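Local structure of phytochromobilin synthase (Solanum lycopersicum, 6KME) at residues L71-F76 / T259-N264; L232-E237 / P279-E284. The protein binds biliverdin IX alpha and probably reduces it, with electrons from ferredoxin, to phytochromobilin, the chromophore precursor of phytochrome. The protein carries 1 engineered substitution. All blocks are in the same frame, centred on the assembly; numbering follows the deposited sequence.

In the fold
From the N terminus, strand 69-77 comes first, in the seven-stranded antiparallel sheet. Interaction 1 closes a 182-residue excursion when the C-terminal end of helix 251-262 returns to pack on this strand. Interaction 2 opens within that excursion, on helix 218-238, and closes 41 residues later, in the loop after helix 274-277. The two therefore cross: the segments occur in the order 71-76, 232-237, 259-264, 279-284. They also touch, F263 CE1 lying 3.5 Å from R235 NE, although their centres are about 21 Å apart. Together they tie the sheet to helix 251-262, link the turn that follows that helix to 218-238, and join 218-238, whose W234 and R235 line the biliverdin pocket, to the loop after helix 274-277.

Interaction 1. Residues L71-F76 / T259-N264; sequences LQMLSF and TKFLFN
M73 meets F261 through a Met-aromatic contact: SD lies over one face of the phenyl ring, 4.3 Å from its centroid and 19° off the ring normal. The bend at chi3 (-76°) turns the methionine's methyl end away from the helix. Apolar contact continues closer to the strand, where M73 CB sits 3.6 Å from F261 CZ. S75 CB, on the same side of the strand, reaches F261 CE1 obliquely at 3.9 Å.

Helices cover both faces of the antiparallel sheet, consistent with the alpha/beta/alpha sandwich of ferredoxin-dependent bilin reductases: the end of helix 251-262 packs on one, whereas L74 points to the other, toward I37 of helix 34-47. With CG anti to the backbone N (chi1 179°), F261 reaches across to strand 69-77. Replacing it with alanine would probably open a gap under M73 and deprive the sulfur of its aromatic partner.

The polar approach is to the ring's rim: L74 O lies near the ring plane, 3.4 Å from F261 CZ.

No hydrogen bond crosses between the segments; at the helix end N264 ND2 donates to K260 O (3.0 Å) from above the carbonyl plane. On the strand, Q56 accepts from S75 N and donates to M73 O.

Interaction 2. Residues L232-E237 / P279-E284; sequences LTWRSE and PEYRCE. With BLA (biliverdine IX alpha), chain B.
W234 sits in regular helix and Y281 at the end of a short 3-10 segment, and no backbone bond joins the two segments. The helical turn is marked by S236 N to L232 O at 2.8 Å; the 3-10 turn is closed by R282 N to P279 O at 3.1 Å. Contact thus rests on two aromatic side chains reaching across between the two backbones.

W234 CG is anti to its own amide nitrogen (chi1 167°), which carries the six-membered ring out to the tyrosine. Y281 OH arrives at the edge of the indole, near its plane, 3.3 Å from W234 CH2. The centroids of the W234 six-membered ring and the Y281 ring are 5.9 Å apart. Their planes stand at 68°, an oblique pairing. W234 CZ3 is 3.9 Å from Y281 CZ. The phenol hydroxyl hydrogen-bonds R292 O, a residue whose guanidinium in turn binds biliverdin.

The NE1 edge of the W234 indole is turned to the bilin, with BLA OB near the ring plane, 3.7 Å from NE1. R235 lines the same pocket. Its CG and CD lie alongside the vinyl group, and the methyl CMB sits over a face of the guanidinium, 3.4 Å from R235 NH2. D239, N116 and Y231 hold that guanidinium, which probably fixes its rotation.

Around the pair, F174 stacks on W234 and F278 meets it edge-to-face, while F274 of helix 274-277 meets Y281 edge-to-face; through N116, R235 connects helix 218-238 to strand 112-119 of the central sheet.

Interaction 1. Residues L71-F76 / T259-N264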
ATOM      1  N   LEU A  71       3.628 -17.583  -6.630  1.00 23.94           N
ATOM      2  CA  LEU A  71       3.323 -16.162  -6.601  1.00 23.29           C
ATOM      3  C   LEU A  71       2.518 -15.856  -7.856  1.00 30.97           C
ATOM      4  O   LEU A  71       2.956 -16.179  -8.966  1.00 30.78           O
ATOM      5  CB  LEU A  71       4.602 -15.320  -6.551  1.00 22.64           C
ATOM      6  CG  LEU A  71       5.514 -15.357  -5.308  1.00 25.07           C
ATOM      7  CD1 LEU A  71       6.140 -16.730  -5.050  1.00 25.16           C
ATOM      8  CD2 LEU A  71       6.600 -14.305  -5.475  1.00 29.48           C
ATOM      9  N   GLN A  72       1.336 -15.276  -7.683  1.00 23.75           N
ATOM     10  CA  GLN A  72       0.458 -14.943  -8.798  1.00 32.25           C
ATOM     11  C   GLN A  72       0.350 -13.430  -8.907  1.00 26.89           C
ATOM     12  O   GLN A  72       0.077 -12.748  -7.910  1.00 25.43           O
ATOM     13  CB  GLN A  72      -0.927 -15.560  -8.615  1.00 40.52           C
ATOM     14  CG  GLN A  72      -0.915 -17.057  -8.387  1.00 54.93           C
ATOM     15  CD  GLN A  72      -1.965 -17.488  -7.378  1.00 69.30           C
ATOM     16  OE1 GLN A  72      -3.160 -17.511  -7.681  1.00 72.94           O
ATOM     17  NE2 GLN A  72      -1.525 -17.819  -6.164  1.00 64.42           N
ATOM     18  N   MET A  73       0.569 -12.905 -10.115  1.00 25.45           N
ATOM     19  CA  MET A  73       0.609 -11.463 -10.320  1.00 20.88           C
ATOM     20  C   MET A  73      -0.334 -11.043 -11.438  1.00 25.71           C
ATOM     21  O   MET A  73      -0.405 -11.690 -12.491  1.00 27.02           O
ATOM     22  CB  MET A  73       2.034 -11.002 -10.625  1.00 21.89           C
ATOM     23  CG  MET A  73       2.955 -11.176  -9.432  1.00 24.07           C
ATOM     24  SD  MET A  73       4.696 -11.097  -9.826  1.00 29.84           S
ATOM     25  CE  MET A  73       4.970 -12.704 -10.584  1.00 22.83           C
ATOM     26  N   LEU A  74      -1.048  -9.943 -11.204  1.00 27.76           N
ATOM     27  CA  LEU A  74      -1.976  -9.378 -12.175  1.00 31.23           C
ATOM     28  C   LEU A  74      -1.728  -7.881 -12.270  1.00 28.45           C
ATOM     29  O   LEU A  74      -1.330  -7.255 -11.291  1.00 23.37           O
ATOM     30  CB  LEU A  74      -3.423  -9.633 -11.771  1.00 30.61           C
ATOM     31  CG  LEU A  74      -3.907 -11.068 -11.637  1.00 34.85           C
ATOM     32  CD1 LEU A  74      -5.224 -11.048 -10.889  1.00 32.70           C
ATOM     33  CD2 LEU A  74      -4.083 -11.695 -13.022  1.00 32.21           C
ATOM     34  N   SER A  75      -1.957  -7.298 -13.447  1.00 28.45           N
ATOM     35  CA  SER A  75      -1.752  -5.860 -13.553  1.00 24.97           C
ATOM     36  C   SER A  75      -2.674  -5.272 -14.618  1.00 22.95           C
ATOM     37  O   SER A  75      -2.972  -5.905 -15.639  1.00 24.46           O
ATOM     38  CB  SER A  75      -0.280  -5.512 -13.839  1.00 22.78           C
ATOM     39  OG  SER A  75       0.240  -6.223 -14.953  1.00 25.04           O
ATOM     40  N   PHE A  76      -3.123  -4.046 -14.357  1.00 24.96           N
ATOM     41  CA  PHE A  76      -4.087  -3.368 -15.213  1.00 27.53           C
ATOM     42  C   PHE A  76      -3.810  -1.875 -15.161  1.00 30.55           C
ATOM     43  O   PHE A  76      -3.070  -1.387 -14.300  1.00 25.27           O
ATOM     44  CB  PHE A  76      -5.528  -3.658 -14.774  1.00 24.39           C
ATOM     45  CG  PHE A  76      -5.869  -5.116 -14.743  1.00 29.75           C
ATOM     46  CD1 PHE A  76      -6.307  -5.763 -15.889  1.00 32.24           C
ATOM     47  CD2 PHE A  76      -5.739  -5.844 -13.570  1.00 33.82           C
ATOM     48  CE1 PHE A  76      -6.619  -7.108 -15.858  1.00 40.90           C
ATOM     49  CE2 PHE A  76      -6.048  -7.189 -13.542  1.00 33.10           C
ATOM     50  CZ  PHE A  76      -6.476  -7.820 -14.675  1.00 33.92           C
ATOM     51  N   THR A 259      11.024  -3.673  -7.649  1.00 23.52           N
ATOM     52  CA  THR A 259      11.241  -2.388  -8.296  1.00 24.51           C
ATOM     53  C   THR A 259      10.538  -2.254  -9.643  1.00 24.56           C
ATOM     54  O   THR A 259      10.238  -1.128 -10.064  1.00 28.75           O
ATOM     55  CB  THR A 259      12.732  -2.147  -8.503  1.00 29.87           C
ATOM     56  OG1 THR A 259      13.273  -3.220  -9.289  1.00 30.60           O
ATOM     57  CG2 THR A 259      13.447  -2.080  -7.157  1.00 24.75           C
ATOM     58  N   LYS A 260      10.299  -3.361 -10.350  1.00 25.38           N
ATOM     59  CA  LYS A 260       9.696  -3.287 -11.678  1.00 25.26           C
ATOM     60  C   LYS A 260       8.227  -3.679 -11.705  1.00 22.63           C
ATOM     61  O   LYS A 260       7.536  -3.374 -12.692  1.00 25.70           O
ATOM     62  CB  LYS A 260      10.471  -4.172 -12.662  1.00 29.49           C
ATOM     63  CG  LYS A 260      11.924  -3.749 -12.833  1.00 40.89           C
ATOM     64  CD  LYS A 260      12.508  -4.313 -14.113  1.00 58.92           C
ATOM     65  CE  LYS A 260      14.022  -4.181 -14.147  1.00 71.84           C
ATOM     66  NZ  LYS A 260      14.690  -5.166 -13.243  1.00 72.21           N
ATOM     67  N   PHE A 261       7.717  -4.328 -10.654  1.00 21.83           N
ATOM     68  CA  PHE A 261       6.301  -4.697 -10.614  1.00 22.65           C
ATOM     69  C   PHE A 261       5.594  -4.042  -9.434  1.00 25.36           C
ATOM     70  O   PHE A 261       4.739  -3.174  -9.649  1.00 21.57           O
ATOM     71  CB  PHE A 261       6.127  -6.221 -10.606  1.00 25.29           C
ATOM     72  CG  PHE A 261       4.691  -6.657 -10.553  1.00 29.22           C
ATOM     73  CD1 PHE A 261       3.908  -6.646 -11.707  1.00 26.73           C
ATOM     74  CD2 PHE A 261       4.103  -7.025  -9.341  1.00 27.25           C
ATOM     75  CE1 PHE A 261       2.581  -7.025 -11.667  1.00 25.90           C
ATOM     76  CE2 PHE A 261       2.778  -7.411  -9.289  1.00 25.79           C
ATOM     77  CZ  PHE A 261       2.008  -7.409 -10.456  1.00 28.75           C
ATOM     78  N   LEU A 262       5.922  -4.413  -8.191  1.00 19.50           N
ATOM     79  CA  LEU A 262       5.150  -3.919  -7.053  1.00 17.94           C
ATOM     80  C   LEU A 262       5.225  -2.409  -6.957  1.00 20.30           C
ATOM     81  O   LEU A 262       4.221  -1.748  -6.675  1.00 19.89           O
ATOM     82  CB  LEU A 262       5.653  -4.550  -5.746  1.00 18.90           C
ATOM     83  CG  LEU A 262       5.425  -6.063  -5.630  1.00 21.98           C
ATOM     84  CD1 LEU A 262       6.123  -6.595  -4.396  1.00 18.69           C
ATOM     85  CD2 LEU A 262       3.917  -6.383  -5.576  1.00 21.91           C
ATOM     86  N   PHE A 263       6.409  -1.839  -7.162  1.00 21.26           N
ATOM     87  CA  PHE A 263       6.576  -0.397  -7.083  1.00 17.65           C
ATOM     88  C   PHE A 263       7.104   0.136  -8.397  1.00 19.89           C
ATOM     89  O   PHE A 263       7.901   1.070  -8.446  1.00 20.25           O
ATOM     90  CB  PHE A 263       7.427  -0.040  -5.866  1.00 15.40           C
ATOM     91  CG  PHE A 263       6.833  -0.614  -4.619  1.00 19.73           C
ATOM     92  CD1 PHE A 263       5.596  -0.163  -4.178  1.00 17.98           C
ATOM     93  CD2 PHE A 263       7.405  -1.700  -3.995  1.00 17.44           C
ATOM     94  CE1 PHE A 263       4.986  -0.735  -3.076  1.00 20.41           C
ATOM     95  CE2 PHE A 263       6.810  -2.279  -2.888  1.00 25.38           C
ATOM     96  CZ  PHE A 263       5.598  -1.798  -2.430  1.00 24.12           C
ATOM     97  N   ASN A 264       6.627  -0.482  -9.483  1.00 19.58           N
ATOM     98  CA  ASN A 264       6.844   0.022 -10.832  1.00 23.78           C
ATOM     99  C   ASN A 264       6.620   1.527 -10.862  1.00 23.38           C
ATOM    100  O   ASN A 264       5.636   2.033 -10.312  1.00 25.85           O
ATOM    101  CB  ASN A 264       5.890  -0.687 -11.801  1.00 21.49           C
ATOM    102  CG  ASN A 264       5.981  -0.146 -13.210  1.00 23.50           C
ATOM    103  OD1 ASN A 264       5.335   0.841 -13.541  1.00 28.15           O
ATOM    104  ND2 ASN A 264       6.771  -0.799 -14.053  1.00 24.47           N
TER

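Interaction 2. Residues L232-E237 / P279-E284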
ATOM      1  N   LEU A 232       6.954   5.484  -3.842  1.00 17.90           N
ATOM      2  CA  LEU A 232       7.453   4.234  -4.417  1.00 18.52           C
ATOM      3  C   LEU A 232       8.884   3.969  -3.972  1.00 17.11           C
ATOM      4  O   LEU A 232       9.282   2.813  -3.770  1.00 19.90           O
ATOM      5  CB  LEU A 232       7.401   4.290  -5.954  1.00 18.24           C
ATOM      6  CG  LEU A 232       6.024   4.503  -6.575  1.00 20.95           C
ATOM      7  CD1 LEU A 232       6.143   4.752  -8.093  1.00 21.18           C
ATOM      8  CD2 LEU A 232       5.133   3.304  -6.268  1.00 19.67           C
ATOM      9  N   THR A 233       9.681   5.024  -3.859  1.00 17.32           N
ATOM     10  CA  THR A 233      11.074   4.853  -3.477  1.00 17.78           C
ATOM     11  C   THR A 233      11.181   4.349  -2.044  1.00 23.24           C
ATOM     12  O   THR A 233      11.958   3.426  -1.759  1.00 20.76           O
ATOM     13  CB  THR A 233      11.824   6.170  -3.646  1.00 19.61           C
ATOM     14  OG1 THR A 233      11.858   6.532  -5.034  1.00 21.87           O
ATOM     15  CG2 THR A 233      13.245   6.033  -3.121  1.00 21.14           C
ATOM     16  N   TRP A 234      10.400   4.936  -1.132  1.00 19.67           N
ATOM     17  CA  TRP A 234      10.385   4.455   0.249  1.00 19.31           C
ATOM     18  C   TRP A 234      10.014   2.979   0.309  1.00 22.40           C
ATOM     19  O   TRP A 234      10.748   2.162   0.884  1.00 19.52           O
ATOM     20  CB  TRP A 234       9.411   5.278   1.097  1.00 16.85           C
ATOM     21  CG  TRP A 234       9.136   4.612   2.414  1.00 20.49           C
ATOM     22  CD1 TRP A 234       8.042   3.850   2.745  1.00 25.41           C
ATOM     23  CD2 TRP A 234       9.999   4.595   3.566  1.00 20.71           C
ATOM     24  NE1 TRP A 234       8.170   3.378   4.036  1.00 21.86           N
ATOM     25  CE2 TRP A 234       9.355   3.826   4.562  1.00 26.27           C
ATOM     26  CE3 TRP A 234      11.240   5.180   3.856  1.00 23.14           C
ATOM     27  CZ2 TRP A 234       9.922   3.609   5.828  1.00 26.94           C
ATOM     28  CZ3 TRP A 234      11.800   4.967   5.124  1.00 26.28           C
ATOM     29  CH2 TRP A 234      11.138   4.188   6.087  1.00 20.17           C
ATOM     30  N   ARG A 235       8.881   2.615  -0.302  1.00 20.02           N
ATOM     31  CA  ARG A 235       8.387   1.247  -0.191  1.00 16.93           C
ATOM     32  C   ARG A 235       9.301   0.260  -0.896  1.00 20.09           C
ATOM     33  O   ARG A 235       9.526  -0.847  -0.390  1.00 18.92           O
ATOM     34  CB  ARG A 235       6.951   1.161  -0.729  1.00 19.73           C
ATOM     35  CG  ARG A 235       5.934   1.904   0.144  1.00 19.93           C
ATOM     36  CD  ARG A 235       4.490   1.484  -0.149  1.00 22.26           C
ATOM     37  NE  ARG A 235       4.264   0.092   0.239  1.00 19.86           N
ATOM     38  CZ  ARG A 235       3.182  -0.605  -0.086  1.00 24.55           C
ATOM     39  NH1 ARG A 235       2.208  -0.035  -0.798  1.00 20.16           N
ATOM     40  NH2 ARG A 235       3.074  -1.868   0.300  1.00 21.12           N
ATOM     41  N   SER A 236       9.865   0.627  -2.049  1.00 18.92           N
ATOM     42  CA  SER A 236      10.719  -0.352  -2.709  1.00 23.56           C
ATOM     43  C   SER A 236      11.989  -0.615  -1.909  1.00 20.45           C
ATOM     44  O   SER A 236      12.573  -1.694  -2.038  1.00 18.24           O
ATOM     45  CB  SER A 236      11.046   0.075  -4.145  1.00 29.66           C
ATOM     46  OG  SER A 236      11.940   1.158  -4.157  1.00 36.52           O
ATOM     47  N   GLU A 237      12.403   0.318  -1.051  1.00 20.55           N
ATOM     48  CA  GLU A 237      13.580   0.109  -0.207  1.00 21.71           C
ATOM     49  C   GLU A 237      13.257  -0.588   1.119  1.00 18.27           C
ATOM     50  O   GLU A 237      14.042  -1.428   1.571  1.00 19.18           O
ATOM     51  CB  GLU A 237      14.275   1.450   0.071  1.00 19.11           C
ATOM     52  CG  GLU A 237      15.613   1.339   0.832  1.00 20.07           C
ATOM     53  CD  GLU A 237      16.765   0.827  -0.037  1.00 33.56           C
ATOM     54  OE1 GLU A 237      16.800   1.139  -1.244  1.00 35.88           O
ATOM     55  OE2 GLU A 237      17.639   0.108   0.493  1.00 28.22           O
ATOM     56  N   PRO A 279      17.831  11.335   3.752  1.00 22.03           N
ATOM     57  CA  PRO A 279      19.275  11.364   4.042  1.00 21.95           C
ATOM     58  C   PRO A 279      19.642  10.887   5.433  1.00 23.99           C
ATOM     59  O   PRO A 279      20.838  10.671   5.682  1.00 23.02           O
ATOM     60  CB  PRO A 279      19.636  12.846   3.867  1.00 23.83           C
ATOM     61  CG  PRO A 279      18.354  13.563   4.164  1.00 23.38           C
ATOM     62  CD  PRO A 279      17.291  12.692   3.549  1.00 22.46           C
ATOM     63  N   GLU A 280      18.662  10.745   6.341  1.00 20.90           N
ATOM     64  CA  GLU A 280      18.921  10.208   7.675  1.00 29.92           C
ATOM     65  C   GLU A 280      19.471   8.790   7.613  1.00 22.38           C
ATOM     66  O   GLU A 280      20.185   8.357   8.532  1.00 23.41           O
ATOM     67  CB  GLU A 280      17.639  10.226   8.518  1.00 19.99           C
ATOM     68  CG  GLU A 280      17.128  11.616   8.859  1.00 25.23           C
ATOM     69  CD  GLU A 280      16.362  12.260   7.706  1.00 34.69           C
ATOM     70  OE1 GLU A 280      16.056  11.552   6.718  1.00 26.72           O
ATOM     71  OE2 GLU A 280      16.071  13.476   7.791  1.00 40.11           O
ATOM     72  N   TYR A 281      19.151   8.061   6.547  1.00 21.36           N
ATOM     73  CA  TYR A 281      19.570   6.678   6.339  1.00 20.98           C
ATOM     74  C   TYR A 281      20.948   6.545   5.706  1.00 20.45           C
ATOM     75  O   TYR A 281      21.384   5.416   5.463  1.00 24.58           O
ATOM     76  CB  TYR A 281      18.547   5.935   5.460  1.00 17.68           C
ATOM     77  CG  TYR A 281      17.268   5.585   6.171  1.00 20.37           C
ATOM     78  CD1 TYR A 281      16.248   6.522   6.306  1.00 19.23           C
ATOM     79  CD2 TYR A 281      17.076   4.319   6.722  1.00 18.43           C
ATOM     80  CE1 TYR A 281      15.066   6.210   6.970  1.00 19.67           C
ATOM     81  CE2 TYR A 281      15.892   4.002   7.398  1.00 18.02           C
ATOM     82  CZ  TYR A 281      14.889   4.957   7.508  1.00 20.20           C
ATOM     83  OH  TYR A 281      13.700   4.658   8.159  1.00 19.82           O
ATOM     84  N   ARG A 282      21.652   7.641   5.427  1.00 23.90           N
ATOM     85  CA  ARG A 282      22.967   7.522   4.802  1.00 23.34           C
ATOM     86  C   ARG A 282      23.970   7.059   5.845  1.00 25.36           C
ATOM     87  O   ARG A 282      24.168   7.730   6.863  1.00 25.28           O
ATOM     88  CB  ARG A 282      23.428   8.836   4.170  1.00 24.74           C
ATOM     89  CG  ARG A 282      24.845   8.729   3.583  1.00 27.31           C
ATOM     90  CD  ARG A 282      25.288   9.973   2.819  1.00 29.04           C
ATOM     91  NE  ARG A 282      24.444  10.233   1.654  1.00 36.07           N
ATOM     92  CZ  ARG A 282      23.609  11.264   1.543  1.00 41.22           C
ATOM     93  NH1 ARG A 282      23.500  12.152   2.531  1.00 36.65           N
ATOM     94  NH2 ARG A 282      22.887  11.413   0.439  1.00 34.27           N
ATOM     95  N   CYS A 283      24.602   5.916   5.588  1.00 26.41           N
ATOM     96  CA  CYS A 283      25.612   5.370   6.485  1.00 31.75           C
ATOM     97  C   CYS A 283      26.961   6.049   6.281  1.00 37.81           C
ATOM     98  O   CYS A 283      27.204   6.729   5.281  1.00 39.26           O
ATOM     99  CB  CYS A 283      25.752   3.868   6.274  1.00 41.87           C
ATOM    100  SG  CYS A 283      24.876   2.944   7.510  1.00 53.57           S
ATOM    101  N   GLU A 284      27.864   5.819   7.247  1.00 53.08           N
ATOM    102  CA  GLU A 284      29.195   6.417   7.195  1.00 54.79           C
ATOM    103  C   GLU A 284      29.938   6.052   5.914  1.00 53.30           C
ATOM    104  O   GLU A 284      30.829   6.792   5.482  1.00 43.75           O
ATOM    105  CB  GLU A 284      30.017   5.990   8.416  1.00 56.66           C
TER
HETATM  106  CHA BLA B 401       4.999  -6.473   9.157  1.00 26.90           C
HETATM  107  NA  BLA B 401       4.092  -4.712   7.484  1.00 22.67           N
HETATM  108  C1A BLA B 401       4.550  -5.076   8.761  1.00 25.68           C
HETATM  109  C2A BLA B 401       4.526  -3.873   9.594  1.00 19.64           C
HETATM  110  C3A BLA B 401       4.039  -2.776   8.755  1.00 18.48           C
HETATM  111  C4A BLA B 401       3.779  -3.322   7.454  1.00 26.86           C
HETATM  112  CMA BLA B 401       3.801  -1.310   9.124  1.00 21.24           C
HETATM  113  CAA BLA B 401       4.995  -3.872  11.077  1.00 19.04           C
HETATM  114  CBA BLA B 401       6.497  -3.797  11.119  1.00 18.80           C
HETATM  115  CGA BLA B 401       6.979  -2.300  11.140  1.00 21.66           C
HETATM  116  O1A BLA B 401       6.449  -1.688  12.019  1.00 18.06           O
HETATM  117  O2A BLA B 401       7.783  -2.050  10.290  1.00 21.19           O
HETATM  118  CHB BLA B 401       3.227  -2.614   6.209  1.00 23.03           C
HETATM  119  NB  BLA B 401       4.363  -0.466   6.183  1.00 27.32           N
HETATM  120  C1B BLA B 401       3.558  -1.437   5.545  1.00 32.80           C
HETATM  121  C2B BLA B 401       2.904  -0.599   4.364  1.00 26.85           C
HETATM  122  C3B BLA B 401       3.543   0.629   4.244  1.00 24.99           C
HETATM  123  C4B BLA B 401       4.543   0.714   5.399  1.00 26.69           C
HETATM  124  CMB BLA B 401       1.930  -1.269   3.411  1.00 32.39           C
HETATM  125  OB  BLA B 401       5.394   1.544   5.677  1.00 24.53           O
HETATM  126  CAB BLA B 401       3.501   1.875   3.394  1.00 24.98           C
HETATM  127  CBB BLA B 401       4.198   3.028   3.272  1.00 35.01           C
HETATM  128  NC  BLA B 401       3.997  -7.964   4.169  1.00 34.64           N
HETATM  129  C1C BLA B 401       3.470  -7.563   2.920  1.00 46.34           C
HETATM  130  C2C BLA B 401       3.844  -8.682   1.938  1.00 36.77           C
HETATM  131  C3C BLA B 401       4.546  -9.648   2.658  1.00 23.62           C
HETATM  132  C4C BLA B 401       4.665  -9.203   4.135  1.00 25.11           C
HETATM  133  CMC BLA B 401       3.419  -8.542   0.470  1.00 38.79           C
HETATM  134  OC  BLA B 401       2.874  -6.498   2.874  1.00 58.59           O
HETATM  135  CAC BLA B 401       5.106 -10.910   2.104  1.00 28.03           C
HETATM  136  CBC BLA B 401       5.631 -11.246   0.905  1.00 36.83           C
HETATM  137  CHD BLA B 401       5.227  -9.695   5.283  1.00 19.95           C
HETATM  138  ND  BLA B 401       4.930  -7.780   7.003  1.00 27.70           N
HETATM  139  C1D BLA B 401       5.333  -8.993   6.625  1.00 25.66           C
HETATM  140  C2D BLA B 401       5.992  -9.764   7.754  1.00 24.64           C
HETATM  141  C3D BLA B 401       5.961  -8.942   8.866  1.00 27.05           C
HETATM  142  C4D BLA B 401       5.272  -7.618   8.427  1.00 25.16           C
HETATM  143  CMD BLA B 401       6.526 -11.165   7.519  1.00 23.81           C
HETATM  144  CAD BLA B 401       6.456  -9.124  10.306  1.00 23.27           C
HETATM  145  CBD BLA B 401       7.967  -9.104  10.438  1.00 26.66           C
HETATM  146  CGD BLA B 401       8.647  -7.687  10.186  1.00 32.64           C
HETATM  147  O1D BLA B 401       9.572  -7.775   9.398  1.00 31.16           O
HETATM  148  O2D BLA B 401       8.137  -6.772  10.819  1.00 29.38           O